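Local coordinates for protein putative hydrolase (Burkholderia cenocepacia, PDB 4X00) that probably hydrolyses esters, as a putative aryl esterase with the alpha/beta hydrolase fold, at residues L24-S35 with Q60-R70; G87-I98 with V117-Y125. All blocks are in the same frame, centred on the assembly; numbering follows the deposited sequence.

In the fold
Both contacts belong to one alpha/beta hydrolase fold, and their centres lie about 17 Å apart. Contact 1 joins two neighbouring strands near one side of the mixed sheet. Contact 2 crosses two helices, 87-100 and 113-125. The two contacts meet directly. Arg-70 NE of contact 1 forms a salt bridge with Asp-93 OD2 of contact 2, at 2.7 Å. Tyr-67 CG packs on Ile-97 CD1 at 3.3 Å and Leu-24 CD1 on Asp-93 CB at 3.6 Å, so the second and third strands of the sheet pack on helix 87-100. Val-117 of contact 2 touches the probable nucleophile elbow around Ser-112, whereas Tyr-67 of contact 1 lies near it without touching. Ser-112, His-259 and Asp-230 may form the catalytic triad.

Contact 1: L24-S35 with Q60-R70; sequences LAVQEAGDPEGS and QHYRLITYDLR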
# COMPACT_ATOMS: atom_id res chain seq x y z
N LEU A 24 0.03 -9.76 -12.89
CA LEU A 24 0.72 -9.12 -11.78
C LEU A 24 2.07 -9.74 -11.56
O LEU A 24 2.19 -10.96 -11.55
CB LEU A 24 -0.12 -9.26 -10.52
CG LEU A 24 -1.54 -8.73 -10.67
CD1 LEU A 24 -2.43 -9.26 -9.55
CD2 LEU A 24 -1.54 -7.19 -10.78
N ALA A 25 3.07 -8.88 -11.37
CA ALA A 25 4.43 -9.33 -11.04
C ALA A 25 4.52 -9.52 -9.53
O ALA A 25 4.29 -8.57 -8.78
CB ALA A 25 5.44 -8.30 -11.51
N VAL A 26 4.82 -10.74 -9.10
CA VAL A 26 4.82 -11.13 -7.70
C VAL A 26 6.21 -11.61 -7.29
O VAL A 26 6.95 -12.21 -8.08
CB VAL A 26 3.79 -12.24 -7.45
CG1 VAL A 26 3.72 -12.59 -5.99
CG2 VAL A 26 2.42 -11.80 -7.97
N GLN A 27 6.59 -11.30 -6.05
CA GLN A 27 7.87 -11.76 -5.50
C GLN A 27 7.69 -12.39 -4.12
O GLN A 27 6.73 -12.05 -3.41
CB GLN A 27 8.87 -10.61 -5.38
CG GLN A 27 8.99 -9.71 -6.60
CD GLN A 27 7.78 -8.84 -6.82
OE1 GLN A 27 7.17 -8.32 -5.89
NE2 GLN A 27 7.42 -8.66 -8.08
N GLU A 28 8.59 -13.29 -3.76
CA GLU A 28 8.57 -13.86 -2.42
C GLU A 28 9.94 -13.93 -1.81
O GLU A 28 10.94 -14.16 -2.51
CB GLU A 28 8.02 -15.27 -2.43
CG GLU A 28 6.58 -15.36 -2.41
CD GLU A 28 6.15 -16.79 -2.17
OE1 GLU A 28 6.65 -17.46 -1.22
OE2 GLU A 28 5.34 -17.23 -2.97
N ALA A 29 9.97 -13.78 -0.50
CA ALA A 29 11.20 -13.91 0.26
C ALA A 29 10.83 -14.56 1.57
O ALA A 29 9.68 -14.91 1.79
CB ALA A 29 11.87 -12.56 0.49
N GLY A 30 11.82 -14.73 2.45
CA GLY A 30 11.55 -15.36 3.73
C GLY A 30 11.34 -16.86 3.60
O GLY A 30 11.88 -17.51 2.72
N ASP A 31 10.58 -17.41 4.52
CA ASP A 31 10.35 -18.85 4.58
C ASP A 31 9.06 -19.22 3.86
O ASP A 31 8.00 -18.79 4.26
CB ASP A 31 10.28 -19.28 6.06
CG ASP A 31 10.26 -20.78 6.25
OD1 ASP A 31 9.85 -21.54 5.36
OD2 ASP A 31 10.65 -21.22 7.35
N PRO A 32 9.14 -20.05 2.81
CA PRO A 32 7.92 -20.40 2.05
C PRO A 32 6.86 -21.11 2.90
O PRO A 32 5.68 -21.05 2.54
CB PRO A 32 8.45 -21.32 0.94
CG PRO A 32 9.80 -21.72 1.34
CD PRO A 32 10.35 -20.64 2.21
N GLU A 33 7.26 -21.71 4.03
CA GLU A 33 6.30 -22.38 4.91
C GLU A 33 5.92 -21.54 6.12
O GLU A 33 5.16 -22.00 6.96
CB GLU A 33 6.84 -23.73 5.39
CG GLU A 33 7.26 -24.69 4.27
CD GLU A 33 6.10 -25.17 3.38
OE1 GLU A 33 4.93 -24.83 3.66
OE2 GLU A 33 6.38 -25.90 2.40
N GLY A 34 6.48 -20.34 6.22
CA GLY A 34 6.17 -19.47 7.34
C GLY A 34 4.83 -18.77 7.23
O GLY A 34 4.17 -18.82 6.19
N SER A 35 4.41 -18.12 8.30
CA SER A 35 3.17 -17.36 8.29
C SER A 35 3.27 -16.26 7.22
O SER A 35 4.25 -15.52 7.21
CB SER A 35 2.92 -16.74 9.67
OG SER A 35 3.00 -17.72 10.71
N GLN A 60 12.48 -13.01 8.49
CA GLN A 60 12.77 -14.09 7.52
C GLN A 60 12.04 -15.40 7.80
O GLN A 60 12.06 -16.31 6.97
CB GLN A 60 14.27 -14.38 7.48
CG GLN A 60 15.10 -13.26 6.90
CD GLN A 60 14.54 -12.73 5.59
OE1 GLN A 60 14.42 -13.47 4.61
NE2 GLN A 60 14.17 -11.46 5.59
N HIS A 61 11.48 -15.54 9.00
CA HIS A 61 10.74 -16.76 9.31
C HIS A 61 9.29 -16.62 8.86
O HIS A 61 8.52 -17.59 8.96
CB HIS A 61 10.79 -17.09 10.79
CG HIS A 61 10.25 -16.00 11.64
ND1 HIS A 61 10.73 -14.70 11.58
CD2 HIS A 61 9.23 -15.98 12.53
CE1 HIS A 61 10.04 -13.94 12.41
NE2 HIS A 61 9.13 -14.70 13.00
N TYR A 62 8.92 -15.44 8.37
CA TYR A 62 7.61 -15.29 7.73
C TYR A 62 7.72 -15.54 6.24
O TYR A 62 8.82 -15.46 5.69
CB TYR A 62 7.05 -13.88 7.93
CG TYR A 62 6.87 -13.53 9.38
CD1 TYR A 62 6.00 -14.26 10.18
CD2 TYR A 62 7.55 -12.46 9.94
CE1 TYR A 62 5.84 -13.94 11.55
CE2 TYR A 62 7.40 -12.13 11.28
CZ TYR A 62 6.53 -12.87 12.08
OH TYR A 62 6.37 -12.57 13.42
N ARG A 63 6.60 -15.84 5.59
CA ARG A 63 6.55 -15.89 4.13
C ARG A 63 6.24 -14.49 3.62
O ARG A 63 5.13 -13.98 3.82
CB ARG A 63 5.52 -16.92 3.67
CG ARG A 63 5.42 -17.03 2.15
CD ARG A 63 4.37 -18.04 1.73
NE ARG A 63 4.34 -18.14 0.27
CZ ARG A 63 3.37 -18.75 -0.39
NH1 ARG A 63 2.35 -19.29 0.29
NH2 ARG A 63 3.41 -18.82 -1.72
N LEU A 64 7.23 -13.84 3.01
CA LEU A 64 7.13 -12.41 2.69
C LEU A 64 6.78 -12.22 1.22
O LEU A 64 7.62 -12.43 0.35
CB LEU A 64 8.45 -11.70 3.03
CG LEU A 64 8.93 -11.86 4.48
CD1 LEU A 64 10.34 -11.26 4.63
CD2 LEU A 64 7.98 -11.18 5.45
N ILE A 65 5.55 -11.82 0.97
CA ILE A 65 5.05 -11.72 -0.41
C ILE A 65 4.88 -10.25 -0.79
O ILE A 65 4.22 -9.50 -0.07
CB ILE A 65 3.71 -12.45 -0.54
CG1 ILE A 65 3.88 -13.94 -0.22
CG2 ILE A 65 3.10 -12.21 -1.95
CD1 ILE A 65 2.55 -14.65 0.06
N THR A 66 5.43 -9.86 -1.94
CA THR A 66 5.21 -8.52 -2.46
C THR A 66 4.66 -8.65 -3.89
O THR A 66 4.76 -9.71 -4.50
CB THR A 66 6.50 -7.68 -2.48
OG1 THR A 66 7.53 -8.38 -3.19
CG2 THR A 66 7.01 -7.37 -1.08
N TYR A 67 4.10 -7.57 -4.42
CA TYR A 67 3.73 -7.54 -5.82
C TYR A 67 3.63 -6.10 -6.28
O TYR A 67 3.57 -5.16 -5.47
CB TYR A 67 2.40 -8.26 -6.07
CG TYR A 67 1.15 -7.64 -5.50
CD1 TYR A 67 0.83 -7.78 -4.15
CD2 TYR A 67 0.25 -6.96 -6.32
CE1 TYR A 67 -0.34 -7.27 -3.63
CE2 TYR A 67 -0.93 -6.44 -5.83
CZ TYR A 67 -1.24 -6.62 -4.46
OH TYR A 67 -2.41 -6.12 -3.96
N ASP A 68 3.63 -5.91 -7.60
CA ASP A 68 3.42 -4.59 -8.18
C ASP A 68 1.93 -4.42 -8.46
O ASP A 68 1.28 -5.28 -9.08
CB ASP A 68 4.21 -4.41 -9.48
CG ASP A 68 5.71 -4.47 -9.29
OD1 ASP A 68 6.21 -4.31 -8.15
OD2 ASP A 68 6.41 -4.72 -10.29
N LEU A 69 1.35 -3.32 -7.98
CA LEU A 69 -0.04 -2.98 -8.32
C LEU A 69 -0.24 -2.86 -9.82
O LEU A 69 0.70 -2.52 -10.57
CB LEU A 69 -0.45 -1.64 -7.69
CG LEU A 69 -0.49 -1.58 -6.15
CD1 LEU A 69 -0.78 -0.13 -5.74
CD2 LEU A 69 -1.54 -2.55 -5.63
N ARG A 70 -1.46 -3.11 -10.28
CA ARG A 70 -1.78 -2.79 -11.66
C ARG A 70 -1.35 -1.35 -11.96
O ARG A 70 -1.46 -0.44 -11.12
CB ARG A 70 -3.27 -2.99 -11.97
CG ARG A 70 -4.24 -2.08 -11.21
CD ARG A 70 -5.70 -2.27 -11.73
NE ARG A 70 -6.00 -3.71 -11.74
CZ ARG A 70 -6.62 -4.34 -12.73
NH1 ARG A 70 -6.71 -5.65 -12.69
NH2 ARG A 70 -7.15 -3.66 -13.76
O HOH W 1 14.63 -13.93 2.10
O HOH W 2 9.32 -20.26 9.52
O HOH W 3 6.40 -18.01 10.62
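Strand 24-30 runs antiparallel to strand 63-67, with the short axes 4.6 Å apart at closest approach and 158° between their directions. Gln-27 pairs with Thr-66 and Ala-29 with Leu-64 as hydrogen-bonded pairs. Asp-68 N to Ala-25 O and Asp-31 N to Tyr-62 O add a backbone bond at either end of this run.

Gln-27, Ala-29, Leu-64 and Thr-66 point to one face of the sheet. Thr-66 OG1 donates to Gln-27 OE1 at 2.7 Å, in the amide plane and on a lone pair. The bend of the glutamine at chi2 (70°) turns OE1 to the Thr-66 hydroxyl, and the two side chains cross at about a right angle.

Val-26, Glu-28, Ile-65 and Tyr-67 point to the opposite face. Val-26 CG1 lies beside Ile-65 CG2 at 4.1 Å, and the two chains point the same way. Arg-63 reaches Glu-28 with a fully extended chain. It forms a side-on salt bridge: NE donates to OE1 of Glu-28 and NH2 to OE2, each at 2.8 Å. Both oxygens lie near the guanidinium plane, but the carboxylate is turned 53° against it and met from above. Tyr-14 OH also bonds Glu-28 OE2, and Arg-63 NH1 donates to Thr-101 O.

Asp-31 to Gly-34 form a type I turn, and Asp-31 OD1 accepts from Glu-33 N, an Asx turn. Ser-35 O accepts from Arg-63 N at 2.9 Å.

Strand 23-30 runs against both its neighbours, 12-17 and 63-67, while the strands from 63-67 onward are parallel: the antiparallel flank of the alpha/beta hydrolase sheet. Leu-24 and Tyr-67 pack on helix 87-100.

Contact 2: G87-I98 with V117-Y125; sequences GRRWADDLAAII and VISNYLAAY
Tyr-121 and Tyr-125 of helix 117-125 enter the surface of helix 87-98 as knobs into holes. The short axes come within 8.1 Å and cross at -83°, almost perpendicular. Helix 113-125 follows the probable nucleophile elbow, as in alpha/beta hydrolases, and Val-117 touches that elbow.

The tight part centres on Ala-91, whose CA is 4.5 Å from that of Tyr-121. Its small CB sits against the backbone of the other helix, 3.5 Å from Tyr-121 N, and this lets the helices come close. Tyr-121 sits among Ala-91, Leu-94, Ala-95 and Ile-98. Leu-94 CD2 meets Tyr-121 CB at 3.9 Å. Ile-98 and Tyr-121 point at each other from opposite directions, Ile-98 CD1 3.6 Å from Tyr-121 OH. Val-117 straddles Trp-90: CG1 touches the backbone carbonyl and CG2 touches CB.

At the Gly-87 end a water bridges Gly-87 O and Asn-120 ND2. The Asn-120 amide is also held by Glu-210 N and Thr-208 O.

The solvent side is built by Arg-88, Ala-124 and Tyr-125. Ala-95 CB lies over one face of the Tyr-125 ring, 4.0 Å from its centroid, a CH-pi contact. Ala-124 CB lies over one face of the Arg-88 guanidinium, toward its rim. The arginine chain bends at chi2 (58°) and forms an intrahelical salt bridge, NE to Asp-92 OD1 at 2.7 Å, on the syn side of the carboxylate. Tyr-125 OH donates to the same Asp-92 OD1, at a very short 2.5 Å, with the ring turned 77° from the carboxylate.

One carboxylate oxygen thus takes a donor from each helix. It ties the exposed Tyr-125 to helix 87-98, and the arginine's positive charge probably favours the ionised aspartate.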
# COMPACT_ATOMS: atom_id res chain seq x y z
N GLY A 87 -12.63 0.36 -7.93
CA GLY A 87 -11.83 -0.15 -6.83
C GLY A 87 -11.84 -1.67 -6.73
O GLY A 87 -10.87 -2.26 -6.25
N ARG A 88 -12.92 -2.30 -7.16
CA ARG A 88 -13.03 -3.75 -7.10
C ARG A 88 -11.93 -4.44 -7.91
O ARG A 88 -11.51 -5.55 -7.56
CB ARG A 88 -14.43 -4.21 -7.58
CG ARG A 88 -14.66 -5.72 -7.62
CD ARG A 88 -14.46 -6.39 -6.25
NE ARG A 88 -14.77 -7.82 -6.34
CZ ARG A 88 -15.97 -8.34 -6.16
NH1 ARG A 88 -16.99 -7.54 -5.89
NH2 ARG A 88 -16.16 -9.65 -6.24
N ARG A 89 -11.47 -3.81 -9.01
CA ARG A 89 -10.44 -4.47 -9.82
C ARG A 89 -9.16 -4.66 -9.02
O ARG A 89 -8.49 -5.70 -9.13
CB ARG A 89 -10.08 -3.67 -11.08
CG ARG A 89 -11.14 -3.47 -12.06
CD ARG A 89 -11.46 -4.78 -12.74
NE ARG A 89 -12.57 -4.49 -13.60
CZ ARG A 89 -12.47 -4.17 -14.89
NH1 ARG A 89 -11.30 -4.16 -15.52
NH2 ARG A 89 -13.58 -3.89 -15.55
N TRP A 90 -8.82 -3.66 -8.21
CA TRP A 90 -7.59 -3.75 -7.42
C TRP A 90 -7.77 -4.76 -6.28
O TRP A 90 -6.84 -5.47 -5.92
CB TRP A 90 -7.22 -2.40 -6.82
CG TRP A 90 -7.14 -1.22 -7.79
CD1 TRP A 90 -8.17 -0.65 -8.48
CD2 TRP A 90 -5.98 -0.45 -8.11
NE1 TRP A 90 -7.72 0.42 -9.21
CE2 TRP A 90 -6.38 0.56 -9.01
CE3 TRP A 90 -4.64 -0.53 -7.73
CZ2 TRP A 90 -5.47 1.49 -9.53
CZ3 TRP A 90 -3.75 0.40 -8.23
CH2 TRP A 90 -4.16 1.40 -9.11
N ALA A 91 -8.96 -4.77 -5.68
CA ALA A 91 -9.26 -5.79 -4.69
C ALA A 91 -9.19 -7.18 -5.28
O ALA A 91 -8.72 -8.12 -4.61
CB ALA A 91 -10.64 -5.54 -4.07
N ASP A 92 -9.67 -7.35 -6.52
CA ASP A 92 -9.59 -8.66 -7.17
C ASP A 92 -8.15 -9.06 -7.48
O ASP A 92 -7.84 -10.26 -7.46
CB ASP A 92 -10.42 -8.69 -8.45
CG ASP A 92 -11.92 -8.65 -8.19
OD1 ASP A 92 -12.39 -8.83 -7.04
OD2 ASP A 92 -12.65 -8.45 -9.17
N ASP A 93 -7.28 -8.09 -7.77
CA ASP A 93 -5.86 -8.40 -7.95
C ASP A 93 -5.31 -9.02 -6.66
O ASP A 93 -4.62 -10.04 -6.70
CB ASP A 93 -5.02 -7.14 -8.27
CG ASP A 93 -5.35 -6.49 -9.61
OD1 ASP A 93 -5.94 -7.14 -10.47
OD2 ASP A 93 -4.96 -5.32 -9.79
N LEU A 94 -5.60 -8.37 -5.53
CA LEU A 94 -5.15 -8.86 -4.24
C LEU A 94 -5.74 -10.26 -3.97
O LEU A 94 -5.01 -11.17 -3.55
CB LEU A 94 -5.53 -7.89 -3.14
CG LEU A 94 -5.19 -8.37 -1.73
CD1 LEU A 94 -3.69 -8.67 -1.56
CD2 LEU A 94 -5.66 -7.31 -0.76
N ALA A 95 -7.03 -10.45 -4.25
CA ALA A 95 -7.64 -11.75 -4.02
C ALA A 95 -6.97 -12.83 -4.86
O ALA A 95 -6.79 -13.97 -4.42
CB ALA A 95 -9.13 -11.70 -4.32
N ALA A 96 -6.58 -12.48 -6.09
CA ALA A 96 -5.95 -13.44 -6.97
C ALA A 96 -4.58 -13.86 -6.43
O ALA A 96 -4.20 -15.03 -6.51
CB ALA A 96 -5.82 -12.87 -8.37
N ILE A 97 -3.83 -12.90 -5.89
CA ILE A 97 -2.56 -13.24 -5.26
C ILE A 97 -2.75 -14.10 -4.01
O ILE A 97 -2.04 -15.08 -3.85
CB ILE A 97 -1.80 -11.98 -4.98
CG1 ILE A 97 -1.30 -11.49 -6.36
CG2 ILE A 97 -0.64 -12.18 -3.97
CD1 ILE A 97 -0.80 -10.15 -6.38
N ILE A 98 -3.72 -13.77 -3.15
CA ILE A 98 -4.00 -14.61 -1.98
C ILE A 98 -4.31 -16.04 -2.43
O ILE A 98 -3.82 -17.01 -1.85
CB ILE A 98 -5.17 -14.04 -1.16
CG1 ILE A 98 -4.71 -12.71 -0.53
CG2 ILE A 98 -5.64 -15.03 -0.09
CD1 ILE A 98 -5.82 -11.89 0.11
N VAL A 117 -6.83 -0.30 -1.26
CA VAL A 117 -7.00 -1.64 -1.83
C VAL A 117 -7.48 -2.62 -0.74
O VAL A 117 -8.40 -3.43 -0.99
CB VAL A 117 -5.68 -2.15 -2.45
CG1 VAL A 117 -5.77 -3.62 -2.86
CG2 VAL A 117 -5.23 -1.29 -3.65
N ILE A 118 -6.88 -2.57 0.46
CA ILE A 118 -7.36 -3.42 1.55
C ILE A 118 -8.82 -3.12 1.88
O ILE A 118 -9.60 -4.06 2.07
CB ILE A 118 -6.48 -3.27 2.81
CG1 ILE A 118 -5.09 -3.82 2.53
CG2 ILE A 118 -7.13 -4.03 3.99
CD1 ILE A 118 -4.08 -3.59 3.67
N SER A 119 -9.20 -1.85 1.96
CA SER A 119 -10.60 -1.56 2.28
C SER A 119 -11.53 -2.15 1.23
O SER A 119 -12.59 -2.70 1.58
CB SER A 119 -10.88 -0.06 2.37
OG SER A 119 -10.17 0.47 3.47
N ASN A 120 -11.16 -2.03 -0.04
CA ASN A 120 -12.00 -2.57 -1.10
C ASN A 120 -12.02 -4.10 -1.08
O ASN A 120 -13.07 -4.71 -1.35
CB ASN A 120 -11.54 -2.03 -2.46
CG ASN A 120 -12.02 -0.63 -2.69
OD1 ASN A 120 -13.14 -0.29 -2.29
ND2 ASN A 120 -11.20 0.19 -3.38
N TYR A 121 -10.90 -4.72 -0.70
CA TYR A 121 -10.87 -6.16 -0.51
C TYR A 121 -11.79 -6.58 0.64
O TYR A 121 -12.60 -7.52 0.48
CB TYR A 121 -9.42 -6.63 -0.26
CG TYR A 121 -9.34 -8.08 0.12
CD1 TYR A 121 -9.33 -9.07 -0.86
CD2 TYR A 121 -9.36 -8.47 1.46
CE1 TYR A 121 -9.28 -10.42 -0.52
CE2 TYR A 121 -9.30 -9.81 1.80
CZ TYR A 121 -9.29 -10.78 0.82
OH TYR A 121 -9.24 -12.12 1.20
N LEU A 122 -11.70 -5.89 1.77
CA LEU A 122 -12.59 -6.17 2.90
C LEU A 122 -14.04 -6.00 2.50
O LEU A 122 -14.90 -6.80 2.89
CB LEU A 122 -12.25 -5.26 4.07
CG LEU A 122 -10.93 -5.60 4.75
CD1 LEU A 122 -10.61 -4.50 5.76
CD2 LEU A 122 -10.96 -6.98 5.46
N ALA A 123 -14.35 -4.97 1.71
CA ALA A 123 -15.75 -4.73 1.35
C ALA A 123 -16.30 -5.86 0.49
O ALA A 123 -17.44 -6.31 0.66
CB ALA A 123 -15.88 -3.39 0.62
N ALA A 124 -15.48 -6.34 -0.44
CA ALA A 124 -15.95 -7.33 -1.40
C ALA A 124 -15.88 -8.77 -0.88
O ALA A 124 -16.75 -9.60 -1.21
CB ALA A 124 -15.15 -7.22 -2.70
N TYR A 125 -14.87 -9.06 -0.06
CA TYR A 125 -14.56 -10.45 0.30
C TYR A 125 -14.70 -10.71 1.79
O TYR A 125 -14.71 -11.87 2.19
CB TYR A 125 -13.13 -10.80 -0.15
CG TYR A 125 -12.97 -10.84 -1.65
CD1 TYR A 125 -13.23 -12.00 -2.36
CD2 TYR A 125 -12.54 -9.73 -2.36
CE1 TYR A 125 -13.09 -12.04 -3.74
CE2 TYR A 125 -12.39 -9.76 -3.73
CZ TYR A 125 -12.67 -10.92 -4.42
OH TYR A 125 -12.53 -10.97 -5.81
O HOH W 4 -8.92 -0.63 -4.76